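Putative enoyl-CoA hydratase/isomerase (Mycobacterium abscessus, PDB 4MI2) probably isomerises the ring-epoxidised phenylacetyl-CoA of phenylacetate degradation, as a member of the enoyl-CoA hydratase/isomerase (crotonase) family. Local coordinates at residues F214-E219 / Q241-S246; A135-A140 / G184-V189; Q42-A47 / N94-A99. All blocks are in the same frame, centred on the assembly; numbering follows the deposited sequence.

How the contacts relate
The three contacts illustrate how one crotonase-type chain is held together by different means in its different parts. Contact 3 joins two helices of the core domain running in the same general direction, contact 2 ties the small sheet to the connection leading into the last strand of the large one, and contact 1 pairs two of the C-terminal helices by a salt bridge. None touches another: nearest atoms are about 8 Å apart for contacts 1 and 3, about 11 Å for 1 and 2 and about 12 Å for 2 and 3. Contacts 2 and 3 lie on opposite sides of the chain's centre. Contacts 1 and 2 also reach the second subunit, contact 3 the third.

Contact 1 of 3, residues F214-E219 / Q241-S246; sequences FSEVKE and QRLGAS
Glu-216 meets Arg-242 and Leu-243 at once, its carboxylate going to the first and its methylenes to the second. The ion pair is bidentate and side-on: NE of Arg-242 donates to OE2 of Glu-216 over 2.8 Å, while NH2 of Arg-242 donates to OE1 of Glu-216 over 2.9 Å. Both bonds are nearly straight, and each carboxylate oxygen is met on its syn side. The carboxylate lies at the edge of the guanidinium, with the two planes only 22° apart, so the paired groups are close to a flat, two-pronged match. Two bonds rather than one fix the rotation of both groups. A bend at chi2 of Glu-216 (-84°) and another at chi3 of Arg-242 (-65°) let the two chains cross at about a right angle and still bring the carboxylate to the guanidinium edge.

In the crotonase fold the C-terminal part of the chain is a set of helices used in trimer assembly, and this contact links two of them, 211-223 and 229-244. Beneath the polar pair, CD1 of Leu-243 lies 3.9 Å from CB of Glu-216, and CG of Glu-216 also touches the leucine as the two side chains run past each other in opposite directions. Leu-243 is buried further by Ala-212 and Ala-213 of the facing helix and by Ala-147 of the second subunit, whereas Arg-242 is exposed. Just along the chain, the carbonyl O of Leu-243 accepts from both N and OG of Ser-246, the hydroxyl coming in the carbonyl plane on a lone pair at 2.6 Å from that O. Ser-246 is itself the N-cap residue of helix 247-257.

Contact 2 of 3, residues A135-A140 / G184-V189; sequences AKFGTA and GLVHEV
Phe-137 receives a methyl group of Leu-185 on one face of its ring, and this is the tight part of the contact. CD2 of Leu-185 stands 4.0 Å from the centroid of the Phe-137 ring and 29° off the ring normal, a CH-pi approach displaced toward the base of the ring. The displacement brings the methyl closest to the ring's attachment point, with CD2 of Leu-185 3.6 Å from CG of Phe-137. The same methyl also touches CB and CD1 of Phe-137, so it lies over the face at the root of the ring. Leu-185 extends its CG opposite its own backbone N (chi1 -171°), which carries the branch across to the aromatic side chain as the two slide past each other in opposite directions.

At the far end of the ring the packing is looser. Here CG1 of Val-186 is 3.9 Å from CZ of Phe-137, a single apolar touch made obliquely. No hydrogen bond joins the two segments, and all three touching side chains are buried. The outer side begins just beyond Val-186, where Glu-188 is exposed and the partly exposed His-187 turns to the second subunit, its NE2 bonded to the carbonyl O of Ser-163 there.

The contact joins the small sheet of the crotonase fold to the connection that leads into the large one. Strand 136-138 is the middle strand of the small sheet, whereas residues 184-187 form the connection between helix 177-183, closed at Gly-184 by a Schellman motif, and edge strand 188-190 of the large sheet. Helix 152-160 packs on Leu-185, helix 177-183 adds Ala-180 against both Phe-137 and Leu-185, and Ala-131 of strand 128-132 meets both Phe-137 and Val-186.

Contact 3 of 3, residues Q42-A47 / N94-A99; sequences QALLAA and NPVLEA
Ala-99 fits its methyl group between Leu-44 and Leu-45, which approach it from successive positions of the facing helix. The setting is the helical layer of the crotonase-fold core, where helices 34-49 and 87-102 run in the same general direction, their local axes 9.0 Å apart and inclined at 24°. The small alanine lets the backbones come close: the CA atoms of Leu-44 and Ala-99 are 5.8 Å apart. CB of Ala-99 rests 3.8 Å from CB of Leu-44, on the stem of that side chain. Leu-45 starts off to one side of the interface, but its branch comes round, putting its CD2 3.8 Å from the same Ala-99 CB. One small bump thus occupies a hollow walled by the stem of one leucine and the tip of the next.

The larger projection goes the other way. CD1 of Leu-44 pushes against helix 87-102 at Val-96, one turn before Ala-99, where it meets both side chain and main chain: CG1 of Val-96 is 3.8 Å away from it and the carbonyl O of Val-96 3.6 Å. Leu-41 adds to the surface met by Val-96 and Ala-99, while Ile-21 of strand 18-23 packs on Leu-44. The other side of helix 87-102 faces the third subunit, whose Leu-233 packs on Leu-97 and Glu-98.

No direct hydrogen bond joins the two segments; one water donates to the carbonyl O of Leu-44 at 2.8 Å and to the carbonyl O of Ala-99 at 2.7 Å.

Contact 1 of 3, residues F214-E219 / Q241-S246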
ATOM      1  N   PHE B 214     -21.113   7.499  -7.256  1.00 18.79           N
ATOM      2  CA  PHE B 214     -19.806   7.102  -7.774  1.00 18.53           C
ATOM      3  C   PHE B 214     -18.788   8.232  -7.645  1.00 18.41           C
ATOM      4  O   PHE B 214     -17.643   8.008  -7.232  1.00 18.24           O
ATOM      5  CB  PHE B 214     -19.910   6.644  -9.238  1.00 18.51           C
ATOM      6  CG  PHE B 214     -20.598   5.313  -9.428  1.00 18.67           C
ATOM      7  CD1 PHE B 214     -21.194   5.006 -10.645  1.00 18.83           C
ATOM      8  CD2 PHE B 214     -20.623   4.346  -8.413  1.00 18.74           C
ATOM      9  CE1 PHE B 214     -21.813   3.783 -10.854  1.00 19.13           C
ATOM     10  CE2 PHE B 214     -21.249   3.117  -8.618  1.00 19.07           C
ATOM     11  CZ  PHE B 214     -21.847   2.839  -9.840  1.00 19.28           C
ATOM     12  N   SER B 215     -19.216   9.436  -8.001  1.00 18.58           N
ATOM     13  CA  SER B 215     -18.356  10.606  -7.901  0.50 18.55           C
ATOM     14  C   SER B 215     -17.945  10.889  -6.453  1.00 18.56           C
ATOM     15  O   SER B 215     -16.760  11.144  -6.184  1.00 18.50           O
ATOM     16  CB  SER B 215     -19.039  11.824  -8.530  0.50 18.88           C
ATOM     17  OG  SER B 215     -19.301  11.578  -9.902  0.50 18.91           O
ATOM     18  N   GLU B 216     -18.895  10.819  -5.527  1.00 18.77           N
ATOM     19  CA  GLU B 216     -18.606  11.020  -4.100  1.00 18.88           C
ATOM     20  C   GLU B 216     -17.618   9.979  -3.558  1.00 18.56           C
ATOM     21  O   GLU B 216     -16.646  10.331  -2.903  1.00 18.41           O
ATOM     22  CB  GLU B 216     -19.901  10.977  -3.271  1.00 19.24           C
ATOM     23  CG  GLU B 216     -20.832  12.158  -3.510  1.00 19.70           C
ATOM     24  CD  GLU B 216     -20.490  13.384  -2.688  1.00 19.97           C
ATOM     25  OE1 GLU B 216     -19.466  13.381  -1.964  1.00 19.95           O
ATOM     26  OE2 GLU B 216     -21.258  14.366  -2.751  1.00 20.47           O
ATOM     27  N   VAL B 217     -17.860   8.702  -3.830  1.00 18.44           N
ATOM     28  CA  VAL B 217     -16.998   7.664  -3.264  1.00 18.39           C
ATOM     29  C   VAL B 217     -15.554   7.752  -3.821  1.00 18.05           C
ATOM     30  O   VAL B 217     -14.575   7.581  -3.083  1.00 17.71           O
ATOM     31  CB  VAL B 217     -17.632   6.255  -3.401  1.00 18.60           C
ATOM     32  CG1 VAL B 217     -17.508   5.701  -4.812  1.00 18.57           C
ATOM     33  CG2 VAL B 217     -17.027   5.290  -2.392  1.00 18.68           C
ATOM     34  N   LYS B 218     -15.432   8.077  -5.104  1.00 18.07           N
ATOM     35  CA  LYS B 218     -14.118   8.248  -5.746  1.00 18.04           C
ATOM     36  C   LYS B 218     -13.322   9.388  -5.101  1.00 18.22           C
ATOM     37  O   LYS B 218     -12.120   9.279  -4.908  1.00 18.17           O
ATOM     38  CB  LYS B 218     -14.306   8.484  -7.247  1.00 17.96           C
ATOM     39  CG  LYS B 218     -13.067   8.867  -8.030  1.00 17.82           C
ATOM     40  CD  LYS B 218     -13.317   8.713  -9.521  1.00 17.88           C
ATOM     41  CE  LYS B 218     -12.263   9.418 -10.354  1.00 18.01           C
ATOM     42  NZ  LYS B 218     -12.472   9.265 -11.822  1.00 18.08           N
ATOM     43  N   GLU B 219     -14.009  10.471  -4.760  1.00 18.78           N
ATOM     44  CA  GLU B 219     -13.384  11.610  -4.108  1.00 19.06           C
ATOM     45  C   GLU B 219     -13.081  11.283  -2.646  1.00 19.14           C
ATOM     46  O   GLU B 219     -12.055  11.712  -2.113  1.00 19.16           O
ATOM     47  CB  GLU B 219     -14.286  12.842  -4.240  1.00 19.55           C
ATOM     48  CG  GLU B 219     -13.765  14.120  -3.601  1.00 20.07           C
ATOM     49  CD  GLU B 219     -12.512  14.688  -4.249  1.00 20.41           C
ATOM     50  OE1 GLU B 219     -12.014  14.150  -5.267  1.00 20.45           O
ATOM     51  OE2 GLU B 219     -12.011  15.699  -3.718  1.00 21.08           O
ATOM     52  N   GLN B 241     -24.790  12.301   3.751  1.00 35.01           N
ATOM     53  CA  GLN B 241     -25.958  13.158   3.954  1.00 36.13           C
ATOM     54  C   GLN B 241     -26.419  13.724   2.615  1.00 35.18           C
ATOM     55  O   GLN B 241     -27.614  13.771   2.341  1.00 35.24           O
ATOM     56  CB  GLN B 241     -25.657  14.281   4.960  1.00 38.47           C
ATOM     57  CG  GLN B 241     -26.875  15.041   5.482  1.00 40.23           C
ATOM     58  CD  GLN B 241     -27.591  14.342   6.634  1.00 41.18           C
ATOM     59  OE1 GLN B 241     -28.354  13.390   6.421  1.00 39.99           O
ATOM     60  NE2 GLN B 241     -27.379  14.835   7.866  1.00 43.41           N
ATOM     61  N   ARG B 242     -25.466  14.122   1.772  1.00 34.48           N
ATOM     62  CA  ARG B 242     -25.775  14.647   0.436  1.00 33.73           C
ATOM     63  C   ARG B 242     -26.428  13.590  -0.473  1.00 32.39           C
ATOM     64  O   ARG B 242     -27.334  13.900  -1.268  1.00 32.52           O
ATOM     65  CB  ARG B 242     -24.515  15.168  -0.242  1.00 33.06           C
ATOM     66  CG  ARG B 242     -24.007  16.504   0.276  1.00 34.65           C
ATOM     67  CD  ARG B 242     -22.924  17.068  -0.642  1.00 33.87           C
ATOM     68  NE  ARG B 242     -21.714  16.243  -0.685  1.00 32.52           N
ATOM     69  CZ  ARG B 242     -20.690  16.325   0.174  1.00 33.24           C
ATOM     70  NH1 ARG B 242     -20.702  17.197   1.177  1.00 35.24           N
ATOM     71  NH2 ARG B 242     -19.640  15.524   0.028  1.00 32.11           N
ATOM     72  N   LEU B 243     -25.961  12.349  -0.356  1.00 31.37           N
ATOM     73  CA  LEU B 243     -26.493  11.245  -1.155  1.00 30.17           C
ATOM     74  C   LEU B 243     -27.817  10.736  -0.608  1.00 30.69           C
ATOM     75  O   LEU B 243     -28.641  10.237  -1.366  1.00 30.17           O
ATOM     76  CB  LEU B 243     -25.482  10.100  -1.229  1.00 29.13           C
ATOM     77  CG  LEU B 243     -24.255  10.439  -2.065  1.00 28.41           C
ATOM     78  CD1 LEU B 243     -23.198   9.357  -1.920  1.00 27.89           C
ATOM     79  CD2 LEU B 243     -24.657  10.639  -3.519  1.00 27.66           C
ATOM     80  N   GLY B 244     -28.014  10.878   0.701  1.00 31.86           N
ATOM     81  CA  GLY B 244     -29.237  10.457   1.355  1.00 32.56           C
ATOM     82  C   GLY B 244     -30.450  11.197   0.834  1.00 33.31           C
ATOM     83  O   GLY B 244     -31.556  10.672   0.857  1.00 33.36           O
ATOM     84  N   ALA B 245     -30.232  12.421   0.366  1.00 34.12           N
ATOM     85  CA  ALA B 245     -31.296  13.268  -0.154  1.00 35.36           C
ATOM     86  C   ALA B 245     -31.407  13.215  -1.677  1.00 34.65           C
ATOM     87  O   ALA B 245     -32.271  13.885  -2.242  1.00 35.80           O
ATOM     88  CB  ALA B 245     -31.074  14.707   0.298  1.00 37.14           C
ATOM     89  N   SER B 246     -30.546  12.435  -2.336  1.00 33.14           N
ATOM     90  CA  SER B 246     -30.563  12.316  -3.800  1.00 32.58           C
ATOM     91  C   SER B 246     -31.747  11.488  -4.314  1.00 32.67           C
ATOM     92  O   SER B 246     -32.271  10.630  -3.609  1.00 32.39           O
ATOM     93  CB  SER B 246     -29.241  11.703  -4.315  1.00 31.12           C
ATOM     94  OG  SER B 246     -29.108  10.339  -3.943  1.00 30.18           O
TER

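Contact 2 of 3, residues A135-A140 / G184-V189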
ATOM      1  N   ALA B 135      -1.136  -7.935 -23.541  1.00 23.52           N
ATOM      2  CA  ALA B 135      -0.695  -6.606 -23.085  1.00 22.40           C
ATOM      3  C   ALA B 135       0.656  -6.708 -22.351  1.00 21.64           C
ATOM      4  O   ALA B 135       0.907  -7.685 -21.641  1.00 21.53           O
ATOM      5  CB  ALA B 135      -1.746  -5.962 -22.187  1.00 21.97           C
ATOM      6  N   LYS B 136       1.511  -5.703 -22.540  1.00 20.80           N
ATOM      7  CA  LYS B 136       2.834  -5.633 -21.892  1.00 20.33           C
ATOM      8  C   LYS B 136       3.044  -4.263 -21.256  1.00 19.65           C
ATOM      9  O   LYS B 136       2.709  -3.232 -21.848  1.00 19.29           O
ATOM     10  CB  LYS B 136       3.958  -5.893 -22.909  1.00 20.52           C
ATOM     11  N   PHE B 137       3.632  -4.256 -20.062  1.00 19.31           N
ATOM     12  CA  PHE B 137       3.749  -3.051 -19.262  1.00 18.67           C
ATOM     13  C   PHE B 137       5.193  -2.829 -18.842  1.00 18.43           C
ATOM     14  O   PHE B 137       5.844  -3.743 -18.326  1.00 19.10           O
ATOM     15  CB  PHE B 137       2.850  -3.160 -18.030  1.00 18.64           C
ATOM     16  CG  PHE B 137       1.426  -3.511 -18.357  1.00 18.76           C
ATOM     17  CD1 PHE B 137       0.467  -2.518 -18.509  1.00 18.55           C
ATOM     18  CD2 PHE B 137       1.049  -4.832 -18.532  1.00 19.15           C
ATOM     19  CE1 PHE B 137      -0.842  -2.838 -18.825  1.00 18.69           C
ATOM     20  CE2 PHE B 137      -0.260  -5.158 -18.850  1.00 19.27           C
ATOM     21  CZ  PHE B 137      -1.207  -4.158 -18.994  1.00 19.01           C
ATOM     22  N   GLY B 138       5.683  -1.615 -19.057  1.00 17.67           N
ATOM     23  CA  GLY B 138       7.033  -1.231 -18.659  1.00 17.35           C
ATOM     24  C   GLY B 138       7.142   0.275 -18.460  1.00 16.75           C
ATOM     25  O   GLY B 138       6.452   1.052 -19.112  1.00 16.49           O
ATOM     26  N   THR B 139       8.022   0.690 -17.559  1.00 16.46           N
ATOM     27  CA  THR B 139       8.225   2.108 -17.282  1.00 16.04           C
ATOM     28  C   THR B 139       9.051   2.782 -18.379  1.00 16.08           C
ATOM     29  O   THR B 139       8.802   3.942 -18.725  1.00 15.92           O
ATOM     30  CB  THR B 139       8.880   2.311 -15.908  1.00 15.89           C
ATOM     31  OG1 THR B 139       9.984   1.408 -15.750  1.00 15.94           O
ATOM     32  CG2 THR B 139       7.861   2.049 -14.802  1.00 15.89           C
ATOM     33  N   ALA B 140      10.043   2.052 -18.893  1.00 16.34           N
ATOM     34  CA  ALA B 140      10.925   2.485 -19.996  1.00 16.50           C
ATOM     35  C   ALA B 140      11.928   3.615 -19.715  1.00 16.48           C
ATOM     36  O   ALA B 140      12.948   3.693 -20.385  1.00 16.72           O
ATOM     37  CB  ALA B 140      10.109   2.823 -21.243  1.00 16.56           C
ATOM     38  N   GLY B 184      -1.939  -6.701  -9.306  1.00 22.35           N
ATOM     39  CA  GLY B 184      -2.991  -5.694  -9.134  1.00 22.08           C
ATOM     40  C   GLY B 184      -2.821  -4.456 -10.003  1.00 21.76           C
ATOM     41  O   GLY B 184      -3.423  -3.422  -9.733  1.00 21.11           O
ATOM     42  N   LEU B 185      -1.990  -4.561 -11.038  1.00 22.13           N
ATOM     43  CA  LEU B 185      -1.797  -3.480 -11.996  1.00 22.36           C
ATOM     44  C   LEU B 185      -3.025  -3.314 -12.892  1.00 22.74           C
ATOM     45  O   LEU B 185      -3.294  -2.217 -13.373  1.00 22.88           O
ATOM     46  CB  LEU B 185      -0.567  -3.740 -12.863  1.00 22.46           C
ATOM     47  CG  LEU B 185      -0.136  -2.567 -13.760  1.00 22.54           C
ATOM     48  CD1 LEU B 185       0.440  -1.430 -12.926  1.00 22.53           C
ATOM     49  CD2 LEU B 185       0.877  -3.004 -14.805  1.00 22.82           C
ATOM     50  N   VAL B 186      -3.743  -4.407 -13.137  1.00 23.09           N
ATOM     51  CA  VAL B 186      -4.994  -4.364 -13.895  1.00 23.61           C
ATOM     52  C   VAL B 186      -6.051  -5.184 -13.159  1.00 23.93           C
ATOM     53  O   VAL B 186      -5.714  -6.072 -12.372  1.00 24.02           O
ATOM     54  CB  VAL B 186      -4.820  -4.888 -15.345  1.00 23.86           C
ATOM     55  CG1 VAL B 186      -3.809  -4.036 -16.099  1.00 23.75           C
ATOM     56  CG2 VAL B 186      -4.410  -6.359 -15.370  1.00 24.14           C
ATOM     57  N   HIS B 187      -7.321  -4.892 -13.419  1.00 24.03           N
ATOM     58  CA  HIS B 187      -8.414  -5.587 -12.738  1.00 24.75           C
ATOM     59  C   HIS B 187      -8.791  -6.901 -13.405  1.00 25.75           C
ATOM     60  O   HIS B 187      -9.268  -7.809 -12.743  1.00 25.70           O
ATOM     61  CB  HIS B 187      -9.642  -4.692 -12.655  1.00 24.33           C
ATOM     62  CG  HIS B 187      -9.425  -3.469 -11.829  1.00 24.31           C
ATOM     63  ND1 HIS B 187      -8.732  -2.369 -12.291  1.00 23.48           N
ATOM     64  CD2 HIS B 187      -9.785  -3.180 -10.558  1.00 24.04           C
ATOM     65  CE1 HIS B 187      -8.683  -1.453 -11.347  1.00 23.18           C
ATOM     66  NE2 HIS B 187      -9.317  -1.919 -10.285  1.00 23.76           N
ATOM     67  N   GLU B 188      -8.575  -6.992 -14.711  1.00 26.85           N
ATOM     68  CA  GLU B 188      -9.082  -8.106 -15.507  1.00 28.58           C
ATOM     69  C   GLU B 188      -8.206  -8.309 -16.735  1.00 27.69           C
ATOM     70  O   GLU B 188      -7.733  -7.345 -17.342  1.00 27.49           O
ATOM     71  CB  GLU B 188     -10.524  -7.806 -15.948  1.00 30.37           C
ATOM     72  CG  GLU B 188     -11.269  -8.963 -16.615  1.00 32.90           C
ATOM     73  CD  GLU B 188     -12.056  -9.826 -15.644  1.00 35.56           C
ATOM     74  OE1 GLU B 188     -11.708  -9.848 -14.437  1.00 38.46           O
ATOM     75  OE2 GLU B 188     -13.030 -10.482 -16.086  1.00 37.24           O
ATOM     76  N   VAL B 189      -7.990  -9.569 -17.083  1.00 27.57           N
ATOM     77  CA  VAL B 189      -7.328  -9.938 -18.326  1.00 27.42           C
ATOM     78  C   VAL B 189      -8.350 -10.684 -19.179  1.00 27.96           C
ATOM     79  O   VAL B 189      -8.952 -11.638 -18.715  1.00 27.89           O
ATOM     80  CB  VAL B 189      -6.116 -10.867 -18.092  1.00 27.26           C
ATOM     81  CG1 VAL B 189      -5.515 -11.310 -19.424  1.00 27.26           C
ATOM     82  CG2 VAL B 189      -5.061 -10.181 -17.232  1.00 26.83           C
TER

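Contact 3 of 3, residues Q42-A47 / N94-A99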
ATOM      1  N   GLN B  42      -7.639  18.139 -24.837  1.00 19.55           N
ATOM      2  CA  GLN B  42      -8.963  18.666 -25.173  1.00 19.89           C
ATOM      3  C   GLN B  42     -10.081  17.630 -24.963  1.00 19.72           C
ATOM      4  O   GLN B  42     -11.163  17.967 -24.481  0.50 19.97           O
ATOM      5  CB  GLN B  42      -8.979  19.171 -26.622  0.50 20.30           C
ATOM      6  N   ALA B  43      -9.819  16.374 -25.319  1.00 19.37           N
ATOM      7  CA  ALA B  43     -10.798  15.306 -25.107  1.00 19.22           C
ATOM      8  C   ALA B  43     -11.055  15.069 -23.609  1.00 19.06           C
ATOM      9  O   ALA B  43     -12.217  14.954 -23.190  1.00 19.15           O
ATOM     10  CB  ALA B  43     -10.359  14.017 -25.786  1.00 18.98           C
ATOM     11  N   LEU B  44      -9.991  15.007 -22.809  1.00 18.76           N
ATOM     12  CA  LEU B  44     -10.136  14.838 -21.354  1.00 18.77           C
ATOM     13  C   LEU B  44     -10.832  16.039 -20.690  1.00 19.15           C
ATOM     14  O   LEU B  44     -11.684  15.867 -19.809  1.00 19.18           O
ATOM     15  CB  LEU B  44      -8.773  14.590 -20.690  1.00 18.51           C
ATOM     16  CG  LEU B  44      -8.077  13.276 -21.057  1.00 18.26           C
ATOM     17  CD1 LEU B  44      -6.592  13.337 -20.729  1.00 18.03           C
ATOM     18  CD2 LEU B  44      -8.732  12.085 -20.364  1.00 18.13           C
ATOM     19  N   LEU B  45     -10.481  17.248 -21.105  1.00 19.60           N
ATOM     20  CA  LEU B  45     -11.174  18.434 -20.589  1.00 20.27           C
ATOM     21  C   LEU B  45     -12.668  18.429 -20.973  1.00 20.74           C
ATOM     22  O   LEU B  45     -13.524  18.738 -20.148  1.00 21.05           O
ATOM     23  CB  LEU B  45     -10.487  19.722 -21.051  1.00 20.50           C
ATOM     24  CG  LEU B  45      -9.102  19.978 -20.443  1.00 20.34           C
ATOM     25  CD1 LEU B  45      -8.459  21.214 -21.063  1.00 20.62           C
ATOM     26  CD2 LEU B  45      -9.178  20.123 -18.932  1.00 20.33           C
ATOM     27  N   ALA B  46     -12.982  18.060 -22.212  1.00 21.12           N
ATOM     28  CA  ALA B  46     -14.374  17.994 -22.653  1.00 21.51           C
ATOM     29  C   ALA B  46     -15.133  16.999 -21.778  1.00 21.51           C
ATOM     30  O   ALA B  46     -16.174  17.327 -21.219  1.00 21.76           O
ATOM     31  CB  ALA B  46     -14.455  17.596 -24.115  1.00 21.50           C
ATOM     32  N   ALA B  47     -14.580  15.797 -21.632  1.00 21.28           N
ATOM     33  CA  ALA B  47     -15.180  14.753 -20.793  1.00 21.19           C
ATOM     34  C   ALA B  47     -15.428  15.200 -19.346  1.00 21.42           C
ATOM     35  O   ALA B  47     -16.457  14.870 -18.757  1.00 21.49           O
ATOM     36  CB  ALA B  47     -14.305  13.510 -20.801  1.00 20.76           C
ATOM     37  N   ASN B  94       1.810  17.042 -18.087  1.00 17.88           N
ATOM     38  CA  ASN B  94       1.242  17.478 -16.823  1.00 17.55           C
ATOM     39  C   ASN B  94      -0.237  17.902 -16.947  1.00 17.56           C
ATOM     40  O   ASN B  94      -1.070  17.390 -16.205  1.00 17.33           O
ATOM     41  CB  ASN B  94       2.148  18.517 -16.133  1.00 17.51           C
ATOM     42  CG  ASN B  94       3.418  17.886 -15.547  1.00 17.20           C
ATOM     43  OD1 ASN B  94       3.622  16.678 -15.642  1.00 16.83           O
ATOM     44  ND2 ASN B  94       4.261  18.702 -14.909  1.00 17.27           N
ATOM     45  N   PRO B  95      -0.586  18.786 -17.902  1.00 17.70           N
ATOM     46  CA  PRO B  95      -2.022  19.101 -18.054  1.00 17.82           C
ATOM     47  C   PRO B  95      -2.915  17.879 -18.358  1.00 17.60           C
ATOM     48  O   PRO B  95      -4.043  17.799 -17.860  1.00 17.46           O
ATOM     49  CB  PRO B  95      -2.056  20.094 -19.226  1.00 18.17           C
ATOM     50  CG  PRO B  95      -0.689  20.693 -19.269  1.00 18.33           C
ATOM     51  CD  PRO B  95       0.267  19.653 -18.734  1.00 17.93           C
ATOM     52  N   VAL B  96      -2.409  16.949 -19.163  1.00 17.36           N
ATOM     53  CA  VAL B  96      -3.135  15.709 -19.473  1.00 17.30           C
ATOM     54  C   VAL B  96      -3.464  14.909 -18.204  1.00 17.17           C
ATOM     55  O   VAL B  96      -4.610  14.487 -18.006  1.00 17.10           O
ATOM     56  CB  VAL B  96      -2.349  14.836 -20.489  1.00 17.10           C
ATOM     57  CG1 VAL B  96      -2.829  13.390 -20.497  1.00 16.96           C
ATOM     58  CG2 VAL B  96      -2.479  15.426 -21.880  1.00 17.33           C
ATOM     59  N   LEU B  97      -2.465  14.711 -17.350  1.00 17.21           N
ATOM     60  CA  LEU B  97      -2.656  13.935 -16.131  1.00 17.27           C
ATOM     61  C   LEU B  97      -3.597  14.630 -15.151  1.00 17.83           C
ATOM     62  O   LEU B  97      -4.435  13.973 -14.532  1.00 17.66           O
ATOM     63  CB  LEU B  97      -1.323  13.604 -15.467  1.00 17.12           C
ATOM     64  CG  LEU B  97      -0.613  12.315 -15.925  1.00 16.90           C
ATOM     65  CD1 LEU B  97      -1.479  11.098 -15.624  1.00 16.88           C
ATOM     66  CD2 LEU B  97      -0.230  12.358 -17.400  1.00 16.88           C
ATOM     67  N   GLU B  98      -3.489  15.953 -15.042  1.00 18.51           N
ATOM     68  CA  GLU B  98      -4.404  16.721 -14.207  1.00 19.32           C
ATOM     69  C   GLU B  98      -5.823  16.657 -14.758  1.00 18.92           C
ATOM     70  O   GLU B  98      -6.773  16.509 -13.994  1.00 18.77           O
ATOM     71  CB  GLU B  98      -3.943  18.184 -14.056  1.00 20.74           C
ATOM     72  CG  GLU B  98      -2.531  18.287 -13.513  1.00 21.79           C
ATOM     73  CD  GLU B  98      -2.263  19.523 -12.686  1.00 23.81           C
ATOM     74  OE1 GLU B  98      -1.613  20.454 -13.213  1.00 25.32           O
ATOM     75  OE2 GLU B  98      -2.664  19.559 -11.495  1.00 25.94           O
ATOM     76  N   ALA B  99      -5.960  16.748 -16.082  1.00 18.47           N
ATOM     77  CA  ALA B  99      -7.270  16.700 -16.719  1.00 18.35           C
ATOM     78  C   ALA B  99      -7.919  15.334 -16.508  1.00 17.96           C
ATOM     79  O   ALA B  99      -9.115  15.242 -16.248  1.00 18.07           O
ATOM     80  CB  ALA B  99      -7.158  17.023 -18.199  1.00 18.42           C
TER
HETATM   81  O   HOH W   1     -11.070  16.810 -17.274  1.00 23.77           O